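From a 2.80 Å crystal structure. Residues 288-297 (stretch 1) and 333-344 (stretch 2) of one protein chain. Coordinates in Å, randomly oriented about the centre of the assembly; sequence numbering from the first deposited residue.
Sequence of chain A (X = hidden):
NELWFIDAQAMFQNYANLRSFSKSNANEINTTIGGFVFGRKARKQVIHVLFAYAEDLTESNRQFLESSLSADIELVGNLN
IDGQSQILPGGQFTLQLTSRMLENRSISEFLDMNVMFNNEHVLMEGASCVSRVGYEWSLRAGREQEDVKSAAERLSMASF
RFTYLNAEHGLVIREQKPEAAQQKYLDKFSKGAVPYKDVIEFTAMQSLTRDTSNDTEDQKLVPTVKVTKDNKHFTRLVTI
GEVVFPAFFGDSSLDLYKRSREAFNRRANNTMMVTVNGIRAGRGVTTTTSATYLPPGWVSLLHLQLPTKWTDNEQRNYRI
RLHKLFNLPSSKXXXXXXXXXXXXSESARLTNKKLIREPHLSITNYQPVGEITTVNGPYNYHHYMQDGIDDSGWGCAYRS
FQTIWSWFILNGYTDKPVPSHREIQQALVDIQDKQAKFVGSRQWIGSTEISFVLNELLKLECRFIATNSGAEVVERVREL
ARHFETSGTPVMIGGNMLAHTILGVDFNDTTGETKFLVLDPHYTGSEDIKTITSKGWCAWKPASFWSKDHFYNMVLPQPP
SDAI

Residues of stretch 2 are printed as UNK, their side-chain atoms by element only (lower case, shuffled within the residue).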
# COMPACT_ATOMS: atom_id res chain seq x y z
N THR A 288 -15.40 -2.95 -14.45
CA THR A 288 -14.50 -2.76 -13.29
C THR A 288 -13.11 -2.23 -13.62
O THR A 288 -12.68 -2.27 -14.77
CB THR A 288 -14.33 -4.08 -12.47
OG1 THR A 288 -13.68 -5.08 -13.27
CG2 THR A 288 -15.68 -4.60 -11.99
N THR A 289 -12.42 -1.72 -12.60
CA THR A 289 -11.00 -1.32 -12.71
C THR A 289 -10.16 -2.20 -11.81
O THR A 289 -10.49 -2.40 -10.63
CB THR A 289 -10.70 0.13 -12.19
OG1 THR A 289 -11.45 1.11 -12.92
CG2 THR A 289 -9.23 0.43 -12.33
N SER A 290 -9.04 -2.69 -12.34
CA SER A 290 -8.15 -3.49 -11.52
C SER A 290 -7.18 -2.67 -10.67
O SER A 290 -6.43 -1.84 -11.19
CB SER A 290 -7.38 -4.47 -12.38
OG SER A 290 -7.94 -5.76 -12.23
N ALA A 291 -7.17 -2.94 -9.37
CA ALA A 291 -6.25 -2.28 -8.45
C ALA A 291 -5.50 -3.27 -7.58
O ALA A 291 -5.99 -4.36 -7.28
CB ALA A 291 -7.01 -1.27 -7.58
N THR A 292 -4.30 -2.86 -7.17
CA THR A 292 -3.51 -3.58 -6.17
C THR A 292 -3.09 -2.59 -5.09
O THR A 292 -2.73 -1.45 -5.39
CB THR A 292 -2.26 -4.22 -6.79
OG1 THR A 292 -2.64 -4.96 -7.96
CG2 THR A 292 -1.62 -5.16 -5.83
N TYR A 293 -3.17 -3.01 -3.83
CA TYR A 293 -2.83 -2.16 -2.71
C TYR A 293 -1.92 -2.90 -1.77
O TYR A 293 -1.82 -4.13 -1.80
CB TYR A 293 -4.07 -1.80 -1.92
CG TYR A 293 -5.12 -1.11 -2.72
CD1 TYR A 293 -6.12 -1.83 -3.36
CD2 TYR A 293 -5.13 0.26 -2.83
CE1 TYR A 293 -7.09 -1.19 -4.11
CE2 TYR A 293 -6.10 0.91 -3.56
CZ TYR A 293 -7.07 0.18 -4.20
OH TYR A 293 -8.01 0.86 -4.93
N LEU A 294 -1.25 -2.13 -0.91
CA LEU A 294 -0.54 -2.67 0.24
C LEU A 294 -1.06 -1.89 1.42
O LEU A 294 -0.50 -0.86 1.75
CB LEU A 294 0.96 -2.44 0.11
CG LEU A 294 1.79 -2.89 1.30
CD1 LEU A 294 1.45 -4.32 1.61
CD2 LEU A 294 3.26 -2.78 0.98
N PRO A 295 -2.15 -2.35 2.03
CA PRO A 295 -2.72 -1.63 3.16
C PRO A 295 -1.70 -1.42 4.25
O PRO A 295 -0.71 -2.15 4.29
CB PRO A 295 -3.83 -2.57 3.64
CG PRO A 295 -4.28 -3.23 2.39
CD PRO A 295 -2.99 -3.48 1.62
N PRO A 296 -1.92 -0.41 5.11
CA PRO A 296 -1.01 -0.15 6.23
C PRO A 296 -0.89 -1.38 7.11
O PRO A 296 -1.91 -1.94 7.53
CB PRO A 296 -1.71 0.99 6.98
CG PRO A 296 -3.14 0.90 6.58
CD PRO A 296 -3.08 0.51 5.13
N GLY A 297 0.34 -1.82 7.33
CA GLY A 297 0.59 -2.91 8.25
C GLY A 297 0.80 -4.22 7.54
O GLY A 297 1.54 -5.09 8.03
N UNK A 333 -8.16 7.20 4.41
CA UNK A 333 -8.35 6.38 3.22
C UNK A 333 -7.26 5.32 3.03
O UNK A 333 -6.09 5.52 3.36
c UNK A 333 -8.30 7.40 2.07
c UNK A 333 -7.77 8.58 4.05
c UNK A 333 -7.50 8.50 2.56
N UNK A 334 -7.68 4.18 2.47
CA UNK A 334 -6.77 3.09 2.16
C UNK A 334 -6.94 2.61 0.71
O UNK A 334 -5.97 2.24 0.07
c UNK A 334 -5.96 0.81 2.83
c UNK A 334 -6.95 1.90 3.13
c UNK A 334 -6.78 2.36 4.56
N UNK A 335 -8.17 2.67 0.18
CA UNK A 335 -8.48 2.00 -1.10
C UNK A 335 -8.90 2.95 -2.21
O UNK A 335 -9.71 2.58 -3.07
c UNK A 335 -9.34 -0.10 0.14
c UNK A 335 -10.58 -0.91 0.35
c UNK A 335 -9.60 0.98 -0.90
c UNK A 335 -8.18 -0.98 -0.30
N UNK A 336 -8.39 4.17 -2.20
CA UNK A 336 -8.73 5.09 -3.28
C UNK A 336 -7.89 4.74 -4.49
O UNK A 336 -6.73 4.34 -4.35
c UNK A 336 -10.62 6.92 -1.74
n UNK A 336 -11.10 9.66 -1.27
n UNK A 336 -11.01 7.89 -2.76
c UNK A 336 -9.12 6.90 -1.58
c UNK A 336 -11.23 9.19 -2.51
c UNK A 336 -8.46 6.52 -2.87
n UNK A 336 -11.58 9.99 -3.52
N UNK A 337 -8.48 4.90 -5.66
CA UNK A 337 -7.81 4.64 -6.93
C UNK A 337 -6.41 5.25 -6.95
O UNK A 337 -5.46 4.69 -7.49
c UNK A 337 -10.22 4.55 -9.84
c UNK A 337 -8.37 3.00 -9.19
c UNK A 337 -8.66 5.23 -8.06
c UNK A 337 -8.78 4.45 -9.36
N UNK A 338 -6.32 6.42 -6.33
CA UNK A 338 -5.09 7.19 -6.21
C UNK A 338 -4.00 6.48 -5.40
O UNK A 338 -2.81 6.79 -5.53
o UNK A 338 -4.45 8.95 -4.65
c UNK A 338 -5.45 8.53 -5.57
N UNK A 339 -4.42 5.53 -4.57
CA UNK A 339 -3.53 4.84 -3.65
C UNK A 339 -3.02 3.49 -4.18
O UNK A 339 -2.10 2.89 -3.59
n UNK A 339 -4.27 5.46 0.64
c UNK A 339 -5.22 5.58 -0.29
c UNK A 339 -4.24 4.60 -2.34
c UNK A 339 -4.76 5.83 -1.71
o UNK A 339 -6.42 5.51 -0.03
N UNK A 340 -3.62 3.02 -5.27
CA UNK A 340 -3.26 1.74 -5.86
C UNK A 340 -1.82 1.76 -6.33
O UNK A 340 -1.36 2.73 -6.91
c UNK A 340 -4.18 1.42 -6.99
N UNK A 341 -1.08 0.69 -6.08
CA UNK A 341 0.28 0.62 -6.57
C UNK A 341 0.18 0.58 -8.08
O UNK A 341 -0.79 0.07 -8.65
c UNK A 341 1.12 0.58 -3.83
c UNK A 341 1.00 -0.60 -6.02
c UNK A 341 0.73 -0.71 -4.53
c UNK A 341 1.39 -1.92 -3.88
N UNK A 342 1.17 1.12 -8.75
CA UNK A 342 1.14 1.03 -10.19
C UNK A 342 2.26 0.06 -10.56
O UNK A 342 3.43 0.46 -10.71
c UNK A 342 1.35 2.39 -10.80
N UNK A 343 1.91 -1.22 -10.64
CA UNK A 343 2.95 -2.22 -10.79
C UNK A 343 3.13 -2.50 -12.27
O UNK A 343 4.24 -2.79 -12.74
c UNK A 343 2.31 -3.34 -8.51
c UNK A 343 3.43 -2.71 -7.71
c UNK A 343 2.61 -3.49 -10.01
c UNK A 343 2.00 -4.69 -7.92
N UNK A 344 2.03 -2.39 -13.01
CA UNK A 344 2.10 -2.60 -14.44
C UNK A 344 2.30 -1.28 -15.18
O UNK A 344 1.70 -0.26 -14.82
n UNK A 344 0.53 -3.34 -17.47
c UNK A 344 1.07 -3.91 -16.34
c UNK A 344 1.77 -5.00 -16.76
n UNK A 344 1.63 -5.06 -18.12
c UNK A 344 0.88 -4.05 -18.53
c UNK A 344 0.87 -3.34 -14.97
O HOH W 1 -2.85 -1.28 -8.90
O HOH W 2 -1.80 0.62 -1.27

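Position 333 has three side-chain carbons that close a ring onto the backbone N. It lies out of reach of stretch 1. It is P333.

Position 334 has three carbons, one carrying the other two. Its CA-to-CB bond points toward stretch 1, and a branch carbon touches P296. This is V334. V334 CG1 lies 3.7 Å from P296 CD and 4.1 Å from P295 CB.

Position 335 has four carbons, forked at the second. One fork carbon sits over a face of the Y293 ring. This is L335. L335 CD2 is 3.8 Å from the centroid of the Y293 ring and 12° off the normal, a CH-pi contact.

Position 336 has three carbons, a nitrogen, then a carbon bearing two more nitrogens. Its CA-to-CB bond points away from stretch 1; its backbone O lies at the Y293 ring edge, 3.6 Å from Y293 CE2. The end group is a guanidinium, so this is R336.

Position 337 has four carbons, forked at the second. CA-to-CB points away, but the end comes nearer and touches T289. It is L337, with CD1 4.1 Å from T289 CG2.

Position 338 has one carbon, then one oxygen. Its CA-to-CB bond points away, and it makes no contact. It is S338.

Position 339 has three carbons, the third carrying one oxygen and one nitrogen. Its CB lies 4.3 Å from Y293 CE2. This is Q339. Its NE2 donates to P333 O (3.3 Å), and its OE1 accepts from R336 N (3.2 Å).

Position 340 has a single carbon. This CB lies 3.9 Å from A291 CB and 4.0 Å from Y293 CE2. It is A340.

Position 341 has four carbons, forked at the second. Its end nears stretch 1 and touches L294. It is L341, with CD1 4.0 Å from L294 CB.

Position 342 has one carbon. Its CA-to-CB bond points away, without contact. It is A342.

Position 343 has four carbons, forked at the second. Its CA-to-CB bond points toward stretch 1, and its end touches T292. It is L343, with CD1 4.2 Å from T292 CG2.

Position 344 has one carbon, then a five-membered ring of three carbons and two nitrogens. It is out of reach. It is H344.

A direct backbone hydrogen bond joins the stretches: L341 N donates to T292 O at 2.8 Å. Two waters extend this link. Water 1 bridges T292 N and L341 O; water 2 bridges L294 N and Q339 O. Beside these polar links, Y293 buries its ring among residues of stretch 2, and V334 packs on the prolines. The contact buries 575 Å² in all.

Stretch 2 (333-344) PVLRLSQALALH
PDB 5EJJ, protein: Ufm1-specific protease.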